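Local coordinates for protein beta-glucoside kinase (Listeria monocytogenes, PDB 4HTL) that phosphorylates cellobiose with ATP to give cellobiose-6'-phosphate and may also act as a transcriptional regulator of the cellobiose-PTS operon, at residues 47-50 with 51-55; 285-288 with 289-293. All coordinates share one frame; numbering follows the deposited sequence. Where two conformers were deposited one is given.

Both contacts are local, and both helices pack on the mixed five-stranded sheet that contains strands 6-11, 15-21 and 27-34. Contact 1 spans the end of helix 40-52 and the loop that follows; contact 2, much later in sequence, joins successive turns of helix 280-293, the last helix of the modelled chain. Their centres are about 20 Å apart and their nearest atoms about 10 Å, without touching. Strand 6-11 meets both: M47 lies near F9 and V286 near A8, two residues that by similarity belong to the ATP site. The C-terminal helix thus packs against the N-terminal strand, so both chain ends help build the same lobe of this ROK-family kinase, which belongs to the actin-like ATPase clan.

Contact 1: 47-50 with 51-55; sequences MKVF and LAENT
The amides of L51, A52 and E53 bond to the carbonyls of M47, K48 and V49 in regular i to i+4 steps, the last from E53 N to V49 O at 3.2 Å. At F50 the side chain of N54 takes over: its ND2 reaches F50 O at 2.8 Å, the oxygen lying close to the amide plane of N54. Asparagine suits this position because its short amide can fold back onto the final turn as the backbone leaves it. The same ND2 sits 3.5 Å above the F50 ring, over its centre, with ring and amide planes 43° apart. F50 keeps CG anti to its backbone N (chi1 -172°), which carries the ring forward along the helix and beneath that amide. On the exposed side, E53 stretches back over the preceding turn, bringing OE2 to 3.8 Å from V49 CG1, while its OE1 forms a salt bridge with K31. L51 lays CG beside M47 O (3.3 Å), and its branched apolar chain touches A7 of strand 6-11. On the sheet-facing side F50 packs on M18, V20 and L29 of strands 15-21 and 27-34, and M47 on F9 and I11 of strand 6-11; K48, exposed, forms a salt bridge with E96 of helix 89-97.

Contact 2: 285-288 with 289-293; sequences AVYH and FLQEE
H288 and E292 make a CH-pi contact; Y287 and Q291, also a turn apart, touch obliquely. E292 places CG over a face of the imidazole, 3.9 Å from its centroid; the chain bends at chi2 (-67°), and the carboxylate plane lies within 15° of parallel to the ring plane. The E292 carboxylate might favour protonation of H288, though H288 ND1 and E292 OE2 are 4.7 Å apart. Glutamine combines a flexible chain with a flat end: in one of two modelled conformers Q291 brings CD to 3.6 Å from Y287 CE2, its amide inclined 37° to the phenol ring. In that conformer a single water bridges H288 and Q291, giving a hydrogen to Q291 OE1 and hydrogen-bonding to H288 ND1. Among the apolar residues, V286 CG1 and L290 CD1 meet at 3.9 Å, the branched chains running side by side. The backbone supplies four i to i+4 bonds, from the amides of F289, L290, Q291 and E292 to the carbonyls of A285, V286, Y287 and H288. The sheet-facing side carries small A285, on A61 and S63 of strand 59-64, and apolar V286, F289 and L290, on I6 of strand 6-11; Y287, partly exposed, meets W116 and L112 of helix 106-117.

Contact 1: 47-50 with 51-55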
# COMPACT_ATOMS: atom_id res chain seq x y z
N MSE A 47 -27.94 -12.64 16.70
CA MSE A 47 -28.58 -11.68 15.81
C MSE A 47 -30.10 -11.81 15.77
O MSE A 47 -30.84 -10.81 15.88
CB MSE A 47 -28.03 -11.80 14.38
CG MSE A 47 -26.64 -11.30 14.26
SE MSE A 47 -25.86 -11.63 12.54
CE MSE A 47 -24.38 -10.46 12.68
N LYS A 48 -30.57 -13.05 15.59
CA LYS A 48 -32.00 -13.33 15.54
C LYS A 48 -32.69 -12.86 16.81
O LYS A 48 -33.78 -12.24 16.76
CB LYS A 48 -32.26 -14.84 15.34
CG LYS A 48 -32.32 -15.22 13.89
CD LYS A 48 -32.70 -16.69 13.73
CE LYS A 48 -34.20 -16.88 13.72
NZ LYS A 48 -34.84 -16.27 12.52
N VAL A 49 -32.07 -13.13 17.95
CA VAL A 49 -32.64 -12.76 19.26
C VAL A 49 -32.70 -11.23 19.39
O VAL A 49 -33.74 -10.68 19.77
CB VAL A 49 -31.86 -13.42 20.43
CG1 VAL A 49 -32.23 -12.81 21.79
CG2 VAL A 49 -32.08 -14.94 20.43
N PHE A 50 -31.62 -10.54 19.02
CA PHE A 50 -31.60 -9.06 19.10
C PHE A 50 -32.67 -8.43 18.21
O PHE A 50 -33.33 -7.48 18.62
CB PHE A 50 -30.22 -8.52 18.71
CG PHE A 50 -30.03 -7.03 18.93
CD1 PHE A 50 -29.82 -6.50 20.19
CD2 PHE A 50 -30.05 -6.15 17.86
CE1 PHE A 50 -29.63 -5.13 20.38
CE2 PHE A 50 -29.87 -4.78 18.04
CZ PHE A 50 -29.67 -4.27 19.30
N LEU A 51 -32.85 -8.97 17.00
CA LEU A 51 -33.84 -8.43 16.05
C LEU A 51 -35.29 -8.59 16.54
O LEU A 51 -36.09 -7.66 16.42
CB LEU A 51 -33.65 -9.05 14.66
CG LEU A 51 -32.36 -8.64 13.93
CD1 LEU A 51 -32.05 -9.57 12.75
CD2 LEU A 51 -32.42 -7.16 13.51
N ALA A 52 -35.62 -9.76 17.07
CA ALA A 52 -36.97 -10.02 17.62
C ALA A 52 -37.28 -9.08 18.78
O ALA A 52 -38.43 -8.65 18.95
CB ALA A 52 -37.11 -11.48 18.06
N GLU A 53 -36.25 -8.77 19.57
CA GLU A 53 -36.34 -7.81 20.67
C GLU A 53 -36.50 -6.36 20.24
O GLU A 53 -36.78 -5.53 21.08
CB GLU A 53 -35.07 -7.88 21.55
CG GLU A 53 -34.91 -9.20 22.31
CD GLU A 53 -33.60 -9.31 23.06
OE1 GLU A 53 -32.61 -8.63 22.68
OE2 GLU A 53 -33.57 -10.08 24.05
N ASN A 54 -36.27 -6.05 18.97
CA ASN A 54 -36.20 -4.68 18.49
C ASN A 54 -36.94 -4.56 17.17
O ASN A 54 -36.35 -4.34 16.11
CB ASN A 54 -34.74 -4.24 18.33
CG ASN A 54 -34.05 -4.06 19.67
OD1 ASN A 54 -34.30 -3.08 20.38
ND2 ASN A 54 -33.19 -5.02 20.04
N THR A 55 -38.27 -4.67 17.26
CA THR A 55 -39.11 -4.81 16.08
C THR A 55 -39.31 -3.50 15.33
O THR A 55 -39.89 -3.49 14.25
CB THR A 55 -40.47 -5.43 16.43
OG1 THR A 55 -41.17 -4.59 17.38
CG2 THR A 55 -40.28 -6.82 17.04

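Contact 2: 285-288 with 289-293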
# COMPACT_ATOMS: atom_id res chain seq x y z
N ALA A 285 -20.37 0.49 10.26
CA ALA A 285 -21.33 -0.39 9.58
C ALA A 285 -22.51 0.47 9.15
O ALA A 285 -23.01 0.36 8.03
CB ALA A 285 -21.77 -1.53 10.50
N VAL A 286 -22.98 1.32 10.06
CA VAL A 286 -24.06 2.25 9.76
C VAL A 286 -23.74 3.20 8.63
O VAL A 286 -24.55 3.39 7.72
CB VAL A 286 -24.60 2.94 11.03
CG1 VAL A 286 -25.59 4.09 10.70
CG2 VAL A 286 -25.24 1.87 11.92
N TYR A 287 -22.57 3.82 8.67
CA TYR A 287 -22.14 4.65 7.57
C TYR A 287 -22.22 3.94 6.23
O TYR A 287 -22.78 4.49 5.26
CB TYR A 287 -20.76 5.20 7.83
CG TYR A 287 -20.26 6.19 6.82
CD1 TYR A 287 -20.51 7.55 6.97
CD2 TYR A 287 -19.47 5.78 5.77
CE1 TYR A 287 -20.02 8.47 6.07
CE2 TYR A 287 -18.96 6.70 4.87
CZ TYR A 287 -19.26 8.04 5.04
OH TYR A 287 -18.76 8.99 4.17
N HIS A 288 -21.67 2.73 6.16
CA HIS A 288 -21.77 1.94 4.93
C HIS A 288 -23.20 1.71 4.51
O HIS A 288 -23.54 1.91 3.35
CB HIS A 288 -21.01 0.61 5.10
CG HIS A 288 -21.17 -0.32 3.95
ND1 HIS A 288 -20.76 -0.01 2.71
CD2 HIS A 288 -21.77 -1.57 3.86
CE1 HIS A 288 -21.06 -1.03 1.87
NE2 HIS A 288 -21.69 -1.98 2.58
N PHE A 289 -24.06 1.32 5.46
CA PHE A 289 -25.48 1.11 5.18
C PHE A 289 -26.11 2.36 4.60
O PHE A 289 -26.84 2.29 3.60
CB PHE A 289 -26.22 0.72 6.48
CG PHE A 289 -27.72 0.60 6.31
CD1 PHE A 289 -28.31 -0.62 6.08
CD2 PHE A 289 -28.52 1.72 6.40
CE1 PHE A 289 -29.68 -0.72 5.93
CE2 PHE A 289 -29.88 1.64 6.24
CZ PHE A 289 -30.46 0.41 6.00
N LEU A 290 -25.81 3.52 5.21
CA LEU A 290 -26.38 4.81 4.76
C LEU A 290 -25.92 5.18 3.32
O LEU A 290 -26.70 5.73 2.54
CB LEU A 290 -26.04 5.93 5.74
CG LEU A 290 -26.75 5.87 7.11
CD1 LEU A 290 -26.17 6.91 8.06
CD2 LEU A 290 -28.27 6.04 7.01
N GLN A 291 -24.68 4.85 2.99
CA GLN A 291 -24.13 5.05 1.64
C GLN A 291 -24.83 4.15 0.64
O GLN A 291 -25.16 4.56 -0.48
CB GLN A 291 -22.63 4.74 1.62
CG GLN A 291 -21.74 5.85 2.17
CD GLN A 291 -20.31 5.67 1.75
OE1 GLN A 291 -19.75 4.57 1.84
NE2 GLN A 291 -19.70 6.74 1.26
N GLU A 292 -25.07 2.90 1.05
CA GLU A 292 -25.75 1.93 0.20
C GLU A 292 -27.21 2.30 -0.07
O GLU A 292 -27.70 2.10 -1.20
CB GLU A 292 -25.67 0.51 0.80
CG GLU A 292 -24.29 -0.15 0.65
CD GLU A 292 -23.95 -0.44 -0.80
OE1 GLU A 292 -24.54 -1.40 -1.38
OE2 GLU A 292 -23.10 0.28 -1.36
N GLU A 293 -27.91 2.82 0.95
CA GLU A 293 -29.29 3.21 0.74
C GLU A 293 -29.41 4.30 -0.33
O GLU A 293 -30.42 4.33 -1.03
CB GLU A 293 -30.00 3.57 2.05
CG GLU A 293 -30.31 2.35 2.91
CD GLU A 293 -31.26 1.36 2.26
OE1 GLU A 293 -32.43 1.72 2.00
OE2 GLU A 293 -30.84 0.20 2.01
O HOH W 1 -20.50 2.18 0.89